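Local coordinates for hypothetical protein HI0074 (Haemophilus influenzae, PDB 1JOG) that probably acts as the ribonuclease toxin of a type VII toxin-antitoxin pair and is neutralized by its partner MntA, probably through AMPylation, at residues 101-104 against 105-109; 93-96 against 97-100; 126-129 against 130-134; 51-54 against 55-59; 80-83 against 84-87. All coordinates share one frame; numbering follows the deposited sequence.

Contact 1 of 5, residues 101-104 against 105-109; sequences AYRD and MRNIT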
loop_
_atom_site.group_PDB
_atom_site.type_symbol
_atom_site.label_atom_id
_atom_site.label_comp_id
_atom_site.label_asym_id
_atom_site.label_seq_id
_atom_site.Cartn_x
_atom_site.Cartn_y
_atom_site.Cartn_z
ATOM N N ALA A 101 10.542 11.580 -9.249
ATOM C CA ALA A 101 9.477 10.945 -10.001
ATOM C C ALA A 101 8.990 9.703 -9.226
ATOM O O ALA A 101 7.794 9.407 -9.234
ATOM C CB ALA A 101 9.997 10.565 -11.453
ATOM N N TYR A 102 9.885 8.960 -8.569
ATOM C CA TYR A 102 9.427 7.781 -7.776
ATOM C C TYR A 102 8.430 8.194 -6.642
ATOM O O TYR A 102 7.499 7.486 -6.304
ATOM C CB TYR A 102 10.640 7.057 -7.222
ATOM C CG TYR A 102 11.538 6.470 -8.299
ATOM C CD1 TYR A 102 12.906 6.254 -8.070
ATOM C CD2 TYR A 102 11.012 6.135 -9.550
ATOM C CE1 TYR A 102 13.702 5.738 -9.054
ATOM C CE2 TYR A 102 11.784 5.628 -10.533
ATOM C CZ TYR A 102 13.138 5.435 -10.300
ATOM O OH TYR A 102 13.956 5.036 -11.365
ATOM N N ARG A 103 8.601 9.376 -6.085
ATOM C CA ARG A 103 7.635 9.843 -5.123
ATOM C C ARG A 103 6.268 10.190 -5.821
ATOM O O ARG A 103 5.217 9.837 -5.312
ATOM C CB ARG A 103 8.190 11.068 -4.383
ATOM C CG ARG A 103 7.207 11.471 -3.348
ATOM C CD ARG A 103 7.685 12.551 -2.411
ATOM N NE ARG A 103 7.843 13.792 -3.114
ATOM C CZ ARG A 103 7.982 14.962 -2.526
ATOM N NH1 ARG A 103 7.971 15.034 -1.199
ATOM N NH2 ARG A 103 8.161 16.046 -3.273
ATOM N N ASP A 104 6.277 10.947 -6.938
ATOM C CA ASP A 104 5.014 11.241 -7.645
ATOM C C ASP A 104 4.328 9.856 -7.918
ATOM O O ASP A 104 3.163 9.643 -7.613
ATOM C CB ASP A 104 5.238 12.022 -8.946
ATOM C CG ASP A 104 5.963 13.418 -8.753
ATOM O OD1 ASP A 104 5.796 14.187 -7.737
ATOM O OD2 ASP A 104 6.715 13.757 -9.706
HETATM N N MSE A 105 5.094 8.895 -8.359
HETATM C CA MSE A 105 4.589 7.546 -8.552
HETATM C C MSE A 105 4.041 7.077 -7.169
HETATM O O MSE A 105 2.837 6.696 -7.028
HETATM C CB MSE A 105 5.744 6.667 -9.009
HETATM C CG MSE A 105 5.419 5.421 -9.773
HETATM SE SE MSE A 105 7.078 4.673 -10.420
HETATM C CE MSE A 105 6.999 2.823 -9.770
ATOM N N ARG A 106 4.888 7.141 -6.136
ATOM C CA ARG A 106 4.375 6.684 -4.857
ATOM C C ARG A 106 3.084 7.329 -4.392
ATOM O O ARG A 106 2.219 6.596 -3.886
ATOM C CB ARG A 106 5.347 6.727 -3.696
ATOM C CG ARG A 106 4.596 5.993 -2.575
ATOM C CD ARG A 106 5.331 5.755 -1.366
ATOM N NE ARG A 106 4.539 5.001 -0.397
ATOM C CZ ARG A 106 3.217 5.085 -0.309
ATOM N NH1 ARG A 106 2.499 5.856 -1.134
ATOM N NH2 ARG A 106 2.617 4.453 0.667
ATOM N N ASN A 107 2.957 8.645 -4.572
ATOM C CA ASN A 107 1.752 9.419 -4.193
ATOM C C ASN A 107 0.533 9.152 -5.061
ATOM O O ASN A 107 -0.457 9.804 -4.836
ATOM C CB ASN A 107 1.974 10.914 -4.277
ATOM C CG ASN A 107 3.106 11.434 -3.299
ATOM O OD1 ASN A 107 3.249 10.942 -2.178
ATOM N ND2 ASN A 107 3.876 12.449 -3.735
ATOM N N ILE A 108 0.597 8.272 -6.080
ATOM C CA ILE A 108 -0.626 7.964 -6.833
ATOM C C ILE A 108 -0.965 6.477 -6.694
ATOM O O ILE A 108 -1.969 6.006 -7.231
ATOM C CB ILE A 108 -0.494 8.317 -8.363
ATOM C CG1 ILE A 108 0.687 7.579 -9.008
ATOM C CG2 ILE A 108 -0.402 9.785 -8.463
ATOM C CD1 ILE A 108 1.030 8.022 -10.367
ATOM N N THR A 109 -0.108 5.715 -6.007
ATOM C CA THR A 109 -0.415 4.302 -5.851
ATOM C C THR A 109 -1.728 4.110 -5.093
ATOM O O THR A 109 -2.311 3.035 -5.204
ATOM C CB THR A 109 0.688 3.530 -5.150
ATOM O OG1 THR A 109 0.801 3.999 -3.819
ATOM C CG2 THR A 109 1.995 3.700 -5.893
#
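Arg103 and Asn107, one turn apart near the C-terminal part of helix 96-106, illustrate how a helix hands over to a functional motif, here the RX(4)HXY signature that opens with Arg106. The two side chains slant across one another, with guanidinium and amide planes 44° apart. The arginine touches with its aliphatic part: Arg103 CG lies 3.5 Å from Asn107 ND2. Asn107 places its CG beside its own backbone N (chi1 -62°), which carries the amide back over the preceding turn, while Arg103 sets CG anti to N and bends at chi3, leaving its CG as the part nearest the amide. On another face Tyr102 meets the selenomethionine Met105, whose SE comes obliquely to the ring, 4.3 Å from Tyr102 CD2. Arg106, an active-site residue by similarity, behaves differently: its chain is extended from CG to NE and leaves the turn to form a salt bridge through NE with Glu55 of helix 36-68, which probably helps to position the guanidinium. A type I turn spans Arg106 to Thr109. The backbone joins the same two residues as the crossed pair, Asn107 N donating to Arg103 O at 2.7 Å with an N-H...O angle of 164°.

Contact 2 of 5, residues 93-96 against 97-100; sequences IGDM and SKWV
Two torsions bring Asp95 and Lys98 together: Asp95 sets CG anti to its backbone N (chi1 -170°), reaching forward over the helix start, and Lys98, stretched as far as CE, turns at its last torsion (chi4 78°). The side chains meet at about a right angle, and OD1 of Asp95 forms a salt bridge with NZ of Lys98 at 2.7 Å, although the ammonium is crowded in the model and its exact place is less sure. The other carboxylate oxygen is turned to the amides of the first turn. Asp95 OD2 accepts weak bonds from Ser97 N at 2.8 Å and from Lys98 N at 3.3 Å; its position, too, is approximate. As modelled, one carboxylate appears to serve a lysine and, weakly, two amides.

The chain ahead of the helix packs on Trp99. Ile93 lays its CG2 obliquely against the indole, 3.6 Å from Trp99 CD1. The carbonyl of Asp95 lies at the indole edge, near the ring plane, and a water joins the two groups: it donates to Asp95 O at 2.6 Å and accepts a weak bond from Trp99 NE1 at 3.0 Å. The indole continues inward to Leu84 of helix 80-89, Ser57 and Leu58 of helix 36-68 and Leu135 of helix 125-140. The regular helix ladder is under way at Val100, whose N donates to Met96 O at 2.9 Å. An aspartate just before a helix, accepting from the amides two and three residues ahead, is the classical N-cap, here opening helix 96-106 with weak bonds.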
loop_
_atom_site.group_PDB
_atom_site.type_symbol
_atom_site.label_atom_id
_atom_site.label_comp_id
_atom_site.label_asym_id
_atom_site.label_seq_id
_atom_site.Cartn_x
_atom_site.Cartn_y
_atom_site.Cartn_z
ATOM N N ILE A 93 22.785 8.282 -4.729
ATOM C CA ILE A 93 21.940 8.160 -5.915
ATOM C C ILE A 93 22.773 8.958 -6.874
ATOM O O ILE A 93 23.793 9.550 -6.452
ATOM C CB ILE A 93 20.530 8.843 -5.743
ATOM C CG1 ILE A 93 20.646 10.294 -5.247
ATOM C CG2 ILE A 93 19.738 7.941 -4.776
ATOM C CD1 ILE A 93 19.369 11.119 -5.326
ATOM N N GLY A 94 22.355 8.999 -8.136
ATOM C CA GLY A 94 23.111 9.746 -9.128
ATOM C C GLY A 94 22.230 10.699 -9.899
ATOM O O GLY A 94 22.713 11.634 -10.543
ATOM N N ASP A 95 20.925 10.462 -9.833
ATOM C CA ASP A 95 19.973 11.334 -10.517
ATOM C C ASP A 95 18.807 11.494 -9.556
ATOM O O ASP A 95 18.169 10.515 -9.222
ATOM C CB ASP A 95 19.513 10.672 -11.839
ATOM C CG ASP A 95 18.710 11.599 -12.736
ATOM O OD1 ASP A 95 19.044 11.601 -13.939
ATOM O OD2 ASP A 95 17.766 12.305 -12.276
HETATM N N MSE A 96 18.546 12.707 -9.096
HETATM C CA MSE A 96 17.433 12.904 -8.217
HETATM C C MSE A 96 16.138 13.177 -8.959
HETATM O O MSE A 96 15.075 13.059 -8.367
HETATM C CB MSE A 96 17.703 14.006 -7.150
HETATM C CG MSE A 96 18.005 15.448 -7.582
HETATM SE SE MSE A 96 18.538 16.690 -6.086
HETATM C CE MSE A 96 16.784 17.540 -5.962
ATOM N N SER A 97 16.184 13.485 -10.248
ATOM C CA SER A 97 14.923 13.777 -10.965
ATOM C C SER A 97 14.136 12.476 -10.942
ATOM O O SER A 97 12.912 12.447 -10.775
ATOM C CB SER A 97 15.211 14.189 -12.395
ATOM O OG SER A 97 16.009 13.214 -13.008
ATOM N N LYS A 98 14.863 11.383 -11.002
ATOM C CA LYS A 98 14.224 10.062 -10.903
ATOM C C LYS A 98 13.554 9.743 -9.531
ATOM O O LYS A 98 12.433 9.192 -9.473
ATOM C CB LYS A 98 15.251 8.985 -11.173
ATOM C CG LYS A 98 15.610 8.839 -12.576
ATOM C CD LYS A 98 16.649 7.779 -12.721
ATOM C CE LYS A 98 17.309 7.927 -14.067
ATOM N NZ LYS A 98 18.296 9.044 -14.028
ATOM N N TRP A 99 14.243 10.048 -8.430
ATOM C CA TRP A 99 13.636 9.777 -7.117
ATOM C C TRP A 99 12.483 10.724 -6.928
ATOM O O TRP A 99 11.479 10.367 -6.313
ATOM C CB TRP A 99 14.666 9.900 -6.000
ATOM C CG TRP A 99 15.606 8.745 -6.088
ATOM C CD1 TRP A 99 16.839 8.680 -6.779
ATOM C CD2 TRP A 99 15.387 7.457 -5.560
ATOM N NE1 TRP A 99 17.352 7.419 -6.679
ATOM C CE2 TRP A 99 16.492 6.651 -5.928
ATOM C CE3 TRP A 99 14.364 6.891 -4.809
ATOM C CZ2 TRP A 99 16.585 5.318 -5.575
ATOM C CZ3 TRP A 99 14.467 5.547 -4.491
ATOM C CH2 TRP A 99 15.547 4.783 -4.856
ATOM N N VAL A 100 12.583 11.913 -7.531
ATOM C CA VAL A 100 11.489 12.849 -7.423
ATOM C C VAL A 100 10.279 12.234 -8.131
ATOM O O VAL A 100 9.138 12.320 -7.675
ATOM C CB VAL A 100 11.859 14.193 -8.046
ATOM C CG1 VAL A 100 10.616 15.027 -8.202
ATOM C CG2 VAL A 100 12.825 14.941 -7.157
HETATM O O HOH W 1 19.103 8.086 -9.075
#

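Contact 3 of 5, residues 126-129 against 130-134; sequences DDFL and IESSF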
loop_
_atom_site.group_PDB
_atom_site.type_symbol
_atom_site.label_atom_id
_atom_site.label_comp_id
_atom_site.label_asym_id
_atom_site.label_seq_id
_atom_site.Cartn_x
_atom_site.Cartn_y
_atom_site.Cartn_z
ATOM N N ASP A 126 10.526 -1.723 -13.607
ATOM C CA ASP A 126 11.819 -2.126 -14.170
ATOM C C ASP A 126 12.899 -1.032 -13.951
ATOM O O ASP A 126 14.000 -1.346 -13.520
ATOM C CB ASP A 126 11.690 -2.280 -15.675
ATOM C CG ASP A 126 10.726 -3.355 -16.060
ATOM O OD1 ASP A 126 10.949 -4.504 -15.642
ATOM O OD2 ASP A 126 9.743 -3.053 -16.785
ATOM N N ASP A 127 12.574 0.227 -14.276
ATOM C CA ASP A 127 13.516 1.321 -14.108
ATOM C C ASP A 127 13.744 1.495 -12.615
ATOM O O ASP A 127 14.859 1.655 -12.155
ATOM C CB ASP A 127 12.992 2.633 -14.704
ATOM C CG ASP A 127 13.793 3.894 -14.204
ATOM O OD1 ASP A 127 13.187 4.996 -13.892
ATOM O OD2 ASP A 127 15.053 3.779 -14.127
ATOM N N PHE A 128 12.663 1.423 -11.848
ATOM C CA PHE A 128 12.815 1.579 -10.430
ATOM C C PHE A 128 13.816 0.547 -9.980
ATOM O O PHE A 128 14.719 0.832 -9.216
ATOM C CB PHE A 128 11.506 1.370 -9.642
ATOM C CG PHE A 128 11.693 1.546 -8.157
ATOM C CD1 PHE A 128 11.872 2.820 -7.628
ATOM C CD2 PHE A 128 11.713 0.460 -7.307
ATOM C CE1 PHE A 128 12.055 3.010 -6.239
ATOM C CE2 PHE A 128 11.892 0.624 -5.929
ATOM C CZ PHE A 128 12.059 1.908 -5.387
ATOM N N LEU A 129 13.698 -0.671 -10.469
ATOM C CA LEU A 129 14.677 -1.616 -10.016
ATOM C C LEU A 129 16.111 -1.222 -10.321
ATOM O O LEU A 129 16.977 -1.411 -9.491
ATOM C CB LEU A 129 14.350 -2.985 -10.537
ATOM C CG LEU A 129 13.144 -3.571 -9.780
ATOM C CD1 LEU A 129 12.795 -4.749 -10.597
ATOM C CD2 LEU A 129 13.374 -3.989 -8.240
ATOM N N ILE A 130 16.383 -0.649 -11.487
ATOM C CA ILE A 130 17.772 -0.272 -11.807
ATOM C C ILE A 130 18.291 0.753 -10.794
ATOM O O ILE A 130 19.316 0.537 -10.150
ATOM C CB ILE A 130 17.853 0.304 -13.178
ATOM C CG1 ILE A 130 17.765 -0.823 -14.177
ATOM C CG2 ILE A 130 19.108 1.109 -13.339
ATOM C CD1 ILE A 130 16.825 -0.518 -15.339
ATOM N N GLU A 131 17.561 1.854 -10.645
ATOM C CA GLU A 131 17.951 2.932 -9.708
ATOM C C GLU A 131 18.063 2.536 -8.267
ATOM O O GLU A 131 19.015 2.891 -7.568
ATOM C CB GLU A 131 16.958 4.125 -9.773
ATOM C CG GLU A 131 16.991 4.924 -11.070
ATOM C CD GLU A 131 18.406 5.324 -11.483
ATOM O OE1 GLU A 131 18.867 4.928 -12.583
ATOM O OE2 GLU A 131 19.058 6.011 -10.692
ATOM N N SER A 132 17.034 1.840 -7.810
ATOM C CA SER A 132 16.944 1.392 -6.432
ATOM C C SER A 132 18.115 0.457 -6.185
ATOM O O SER A 132 18.724 0.487 -5.132
ATOM C CB SER A 132 15.570 0.717 -6.162
ATOM O OG SER A 132 15.377 -0.502 -6.858
ATOM N N SER A 133 18.407 -0.415 -7.144
ATOM C CA SER A 133 19.572 -1.285 -6.996
ATOM C C SER A 133 20.870 -0.468 -7.005
ATOM O O SER A 133 21.840 -0.902 -6.437
ATOM C CB SER A 133 19.684 -2.215 -8.154
ATOM O OG SER A 133 20.783 -3.092 -8.055
ATOM N N PHE A 134 20.938 0.689 -7.663
ATOM C CA PHE A 134 22.231 1.355 -7.598
ATOM C C PHE A 134 22.411 1.863 -6.197
ATOM O O PHE A 134 23.455 1.705 -5.641
ATOM C CB PHE A 134 22.369 2.528 -8.574
ATOM C CG PHE A 134 22.990 2.156 -9.921
ATOM C CD1 PHE A 134 22.187 1.672 -10.983
ATOM C CD2 PHE A 134 24.361 2.403 -10.176
ATOM C CE1 PHE A 134 22.724 1.458 -12.273
ATOM C CE2 PHE A 134 24.902 2.180 -11.478
ATOM C CZ PHE A 134 24.074 1.712 -12.520
#
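Phe128 and Ser132 face each other across one turn of helix 125-140, and with their neighbours they show three kinds of interaction working within one helical turn. Hydrogen bonding comes first. The carbonyl of Phe128 is gripped twice by Ser132: Ser132 N donates to Phe128 O at 2.9 Å, and Ser132 OG donates to Phe128 O at 2.8 Å from above the carbonyl plane, 39° out of it. This second bond depends on the serine torsion (chi1 67°), which puts OG between the backbone N and the carbonyl carbon, turned back toward the preceding turn; the hydroxyl is satisfied without leaving its own helix.

The second kind is a CH-pi contact. Ser132 CB sits over one face of the Phe128 ring, 3.9 Å from its centroid and 19° off the normal, somewhat toward the rim.

Electrostatics supply the third. Asp127 OD2 and Glu131 OE1 lie 4.3 Å apart as like charges, and the two side chains run obliquely to each other. Any repulsion is probably lessened by the hydrogen bond between Tyr102 OH and Asp127 OD1.

Around this stretch the bundle closes on several sides. Leu129, Ser132 and Ser133 rest on Phe15 of helix 8-26, Phe128 fits against Val53 and Tyr54 of helix 36-68 and meets Phe50 edge-to-face, and Glu131 touches Lys98 and Tyr102 of helix 96-106.

Contact 4 of 5, residues 51-54 against 55-59; sequences EFVY and ELSLK
Tyr54 and Glu55, midway along helix 36-68 in a buried part of it, lie next to Arg106, an active-site residue by similarity, in the helical bundle, and serve as an example of one helix supplying both the packing and the polar partner of such a site. Neighbours in sequence, they lean together: Glu55 OE1 lies 3.3 Å from Tyr54 CD2, with the carboxylate plane turned 79° from the ring. Glu55 OE2 makes a salt bridge with Arg106. One turn back, Glu51 OE1 is hydrogen-bonded to Thr109 and to Gln48 of the second subunit.

The same helix also faces the dimer partner. Phe52 CB and Leu56 CD2 touch at 4.0 Å, and beyond them Phe52 packs on Thr112 and Leu56 on Tyr113 of the second subunit. That tyrosine is the presumed site of di-AMP modification, which is absent here.

On the core side the Val53 carbonyl accepts two hydrogen bonds from Ser57. Ser57 N donates to Val53 O at 2.6 Å, and Ser57 OG donates to the same Val53 O at 2.7 Å from well above the carbonyl plane, 49° out of it. Ser57 carries OG beside its own N (chi1 -66°), from where the hydroxyl bends back to the previous turn. There it also meets the valine side chain, Val53 CG1 lying 3.6 Å from Ser57 OG.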
loop_
_atom_site.group_PDB
_atom_site.type_symbol
_atom_site.label_atom_id
_atom_site.label_comp_id
_atom_site.label_asym_id
_atom_site.label_seq_id
_atom_site.Cartn_x
_atom_site.Cartn_y
_atom_site.Cartn_z
ATOM N N GLU A 51 6.326 0.179 -3.171
ATOM C CA GLU A 51 6.175 1.171 -2.159
ATOM C C GLU A 51 7.142 0.819 -1.006
ATOM O O GLU A 51 7.778 1.722 -0.467
ATOM C CB GLU A 51 4.715 1.220 -1.673
ATOM C CG GLU A 51 3.693 1.598 -2.754
ATOM C CD GLU A 51 2.273 1.444 -2.205
ATOM O OE1 GLU A 51 1.306 1.377 -2.970
ATOM O OE2 GLU A 51 2.133 1.385 -0.978
ATOM N N PHE A 52 7.273 -0.463 -0.628
ATOM C CA PHE A 52 8.204 -0.795 0.458
ATOM C C PHE A 52 9.622 -0.393 0.151
ATOM O O PHE A 52 10.251 0.262 0.979
ATOM C CB PHE A 52 8.210 -2.282 0.804
ATOM C CG PHE A 52 6.870 -2.828 1.272
ATOM C CD1 PHE A 52 6.481 -4.162 0.874
ATOM C CD2 PHE A 52 6.000 -2.082 2.070
ATOM C CE1 PHE A 52 5.228 -4.751 1.265
ATOM C CE2 PHE A 52 4.715 -2.607 2.494
ATOM C CZ PHE A 52 4.326 -3.973 2.083
ATOM N N VAL A 53 10.153 -0.768 -1.012
ATOM C CA VAL A 53 11.556 -0.383 -1.334
ATOM C C VAL A 53 11.798 1.145 -1.413
ATOM O O VAL A 53 12.764 1.672 -0.906
ATOM C CB VAL A 53 11.976 -1.066 -2.615
ATOM C CG1 VAL A 53 13.423 -0.716 -2.989
ATOM C CG2 VAL A 53 11.789 -2.534 -2.415
ATOM N N TYR A 54 10.863 1.842 -2.017
ATOM C CA TYR A 54 10.906 3.277 -2.109
ATOM C C TYR A 54 11.059 3.910 -0.702
ATOM O O TYR A 54 12.004 4.701 -0.431
ATOM C CB TYR A 54 9.598 3.766 -2.740
ATOM C CG TYR A 54 9.443 5.220 -2.554
ATOM C CD1 TYR A 54 10.292 6.087 -3.218
ATOM C CD2 TYR A 54 8.561 5.752 -1.638
ATOM C CE1 TYR A 54 10.289 7.445 -2.993
ATOM C CE2 TYR A 54 8.582 7.140 -1.380
ATOM C CZ TYR A 54 9.477 7.968 -2.100
ATOM O OH TYR A 54 9.504 9.351 -2.010
ATOM N N GLU A 55 10.072 3.638 0.147
ATOM C CA GLU A 55 10.090 4.103 1.528
ATOM C C GLU A 55 11.404 3.732 2.275
ATOM O O GLU A 55 12.094 4.607 2.754
ATOM C CB GLU A 55 8.942 3.523 2.310
ATOM C CG GLU A 55 8.098 4.553 3.010
ATOM C CD GLU A 55 6.916 4.914 2.146
ATOM O OE1 GLU A 55 7.081 5.791 1.277
ATOM O OE2 GLU A 55 5.831 4.295 2.313
ATOM N N LEU A 56 11.758 2.456 2.253
ATOM C CA LEU A 56 12.957 1.950 2.913
ATOM C C LEU A 56 14.179 2.593 2.296
ATOM O O LEU A 56 15.116 3.041 3.015
ATOM C CB LEU A 56 13.031 0.423 2.815
ATOM C CG LEU A 56 12.408 -0.705 3.703
ATOM C CD1 LEU A 56 11.507 -0.176 4.745
ATOM C CD2 LEU A 56 11.611 -1.730 2.860
ATOM N N SER A 57 14.181 2.685 0.966
ATOM C CA SER A 57 15.350 3.321 0.306
ATOM C C SER A 57 15.487 4.724 0.861
ATOM O O SER A 57 16.601 5.175 1.101
ATOM C CB SER A 57 15.217 3.426 -1.249
ATOM O OG SER A 57 15.224 2.128 -1.857
ATOM N N LEU A 58 14.367 5.438 1.057
ATOM C CA LEU A 58 14.520 6.776 1.578
ATOM C C LEU A 58 14.850 6.773 3.064
ATOM O O LEU A 58 15.526 7.685 3.559
ATOM C CB LEU A 58 13.313 7.655 1.261
ATOM C CG LEU A 58 13.748 8.382 -0.010
ATOM C CD1 LEU A 58 12.878 8.033 -1.215
ATOM C CD2 LEU A 58 13.825 9.850 0.273
ATOM N N LYS A 59 14.407 5.748 3.780
ATOM C CA LYS A 59 14.724 5.721 5.192
ATOM C C LYS A 59 16.232 5.550 5.304
ATOM O O LYS A 59 16.835 6.223 6.091
ATOM C CB LYS A 59 13.988 4.606 5.931
ATOM C CG LYS A 59 12.763 5.092 6.638
ATOM C CD LYS A 59 11.511 4.409 6.129
ATOM C CE LYS A 59 10.233 4.879 6.853
ATOM N NZ LYS A 59 9.175 3.820 6.636
#

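Contact 5 of 5, residues 80-83 against 84-87; sequences FKDI and LREA
Leu84 N donates to Phe80 O, and the three residues that follow repeat the step: Arg85 N binds Lys81 O, Glu86 N binds Asp82 O at 2.7 Å, and Ala87 N binds Ile83 O. This is the plain alpha-helical ladder of helix 80-89, which flanks the helical bundle, and it shows how residues three and four apart become neighbours. Phe80 holds its CG anti to the backbone N (chi1 -173°), which brings one face of the ring to Leu84. Leu84 CG then stands over that face, 4.2 Å from the centroid and 15° off the normal, in a CH-pi contact. Beyond this pair, Phe80 packs on Tyr54 and Leu58, and Leu84 on Trp99 and Val100, joining helices 36-68 and 96-106.

On the outer surface Arg85 meets two partners in different ways. Asp82 OD1 approaches the edge of the guanidinium, near its plane, forming a salt bridge with Arg85 NH1 at 3.1 Å; the carboxylate itself is rotated 62° from the guanidinium. Asp82 OD2 also accepts a weak bond from Gly79 N. Lys81 instead contributes its methylene to one flat face of the arginine, Lys81 CB lying 3.8 Å from Arg85 NH2.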
loop_
_atom_site.group_PDB
_atom_site.type_symbol
_atom_site.label_atom_id
_atom_site.label_comp_id
_atom_site.label_asym_id
_atom_site.label_seq_id
_atom_site.Cartn_x
_atom_site.Cartn_y
_atom_site.Cartn_z
ATOM N N PHE A 80 11.910 15.569 2.024
ATOM C CA PHE A 80 12.250 14.748 0.884
ATOM C C PHE A 80 13.485 15.184 0.088
ATOM O O PHE A 80 14.516 14.461 0.031
ATOM C CB PHE A 80 11.036 14.701 -0.037
ATOM C CG PHE A 80 11.207 13.761 -1.168
ATOM C CD1 PHE A 80 11.399 12.391 -0.922
ATOM C CD2 PHE A 80 11.209 14.217 -2.474
ATOM C CE1 PHE A 80 11.588 11.486 -1.964
ATOM C CE2 PHE A 80 11.396 13.320 -3.545
ATOM C CZ PHE A 80 11.584 11.964 -3.292
ATOM N N LYS A 81 13.367 16.362 -0.521
ATOM C CA LYS A 81 14.422 16.993 -1.364
ATOM C C LYS A 81 15.795 17.342 -0.749
ATOM O O LYS A 81 16.827 17.410 -1.447
ATOM C CB LYS A 81 13.842 18.241 -2.059
ATOM C CG LYS A 81 13.040 17.907 -3.312
ATOM C CD LYS A 81 12.152 19.065 -3.711
ATOM C CE LYS A 81 11.310 18.741 -4.972
ATOM N NZ LYS A 81 12.074 18.700 -6.272
ATOM N N ASP A 82 15.821 17.520 0.550
ATOM C CA ASP A 82 17.075 17.779 1.226
ATOM C C ASP A 82 17.752 16.436 1.294
ATOM O O ASP A 82 18.939 16.304 0.995
ATOM C CB ASP A 82 16.819 18.313 2.636
ATOM C CG ASP A 82 16.291 19.725 2.622
ATOM O OD1 ASP A 82 16.748 20.462 1.697
ATOM O OD2 ASP A 82 15.456 20.082 3.513
ATOM N N ILE A 83 16.990 15.423 1.685
ATOM C CA ILE A 83 17.484 14.044 1.785
ATOM C C ILE A 83 18.073 13.648 0.394
ATOM O O ILE A 83 19.179 13.071 0.308
ATOM C CB ILE A 83 16.281 13.072 2.161
ATOM C CG1 ILE A 83 15.713 13.392 3.554
ATOM C CG2 ILE A 83 16.708 11.639 2.110
ATOM C CD1 ILE A 83 16.654 13.065 4.667
ATOM N N LEU A 84 17.333 13.949 -0.689
ATOM C CA LEU A 84 17.826 13.598 -2.033
ATOM C C LEU A 84 19.049 14.405 -2.336
ATOM O O LEU A 84 20.004 13.852 -2.812
ATOM C CB LEU A 84 16.793 13.840 -3.116
ATOM C CG LEU A 84 15.491 13.051 -3.010
ATOM C CD1 LEU A 84 14.586 13.297 -4.307
ATOM C CD2 LEU A 84 15.842 11.620 -2.780
ATOM N N ARG A 85 19.027 15.710 -2.100
ATOM C CA ARG A 85 20.257 16.481 -2.318
ATOM C C ARG A 85 21.464 15.935 -1.548
ATOM O O ARG A 85 22.542 15.758 -2.146
ATOM C CB ARG A 85 20.056 17.929 -1.947
ATOM C CG ARG A 85 19.276 18.653 -3.028
ATOM C CD ARG A 85 18.842 19.998 -2.551
ATOM N NE ARG A 85 17.633 20.447 -3.224
ATOM C CZ ARG A 85 16.633 21.037 -2.591
ATOM N NH1 ARG A 85 16.702 21.239 -1.278
ATOM N NH2 ARG A 85 15.564 21.417 -3.269
ATOM N N GLU A 86 21.306 15.658 -0.240
ATOM C CA GLU A 86 22.431 15.120 0.557
ATOM C C GLU A 86 22.913 13.788 0.004
ATOM O O GLU A 86 24.094 13.585 -0.218
ATOM C CB GLU A 86 22.021 14.976 2.005
ATOM C CG GLU A 86 22.473 16.128 2.895
ATOM C CD GLU A 86 22.082 17.522 2.409
ATOM O OE1 GLU A 86 22.774 18.483 2.811
ATOM O OE2 GLU A 86 21.099 17.678 1.655
ATOM N N ALA A 87 21.975 12.906 -0.289
ATOM C CA ALA A 87 22.279 11.615 -0.865
ATOM C C ALA A 87 23.140 11.742 -2.124
ATOM O O ALA A 87 23.995 10.883 -2.337
ATOM C CB ALA A 87 20.946 10.841 -1.189
#

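Overall arrangement
From the N terminus the order is contact 4 on helix 36-68, contact 5 on helix 80-89, contacts 2 and 1 at the start and end of helix 96-106, and contact 3 on helix 125-140. Each is a local turn of one continuous stretch, so none closes a long loop, and they run in series without nesting or crossing; contacts 2 and 1 adjoin in sequence. The tertiary ties are made by their side chains. Contact 4, nearest the chain centre, touches all the others, and contact 1 also reaches contacts 3 and 5. Contact 2 bridges contacts 5 and 3, whose nearest atoms remain about 9 Å apart.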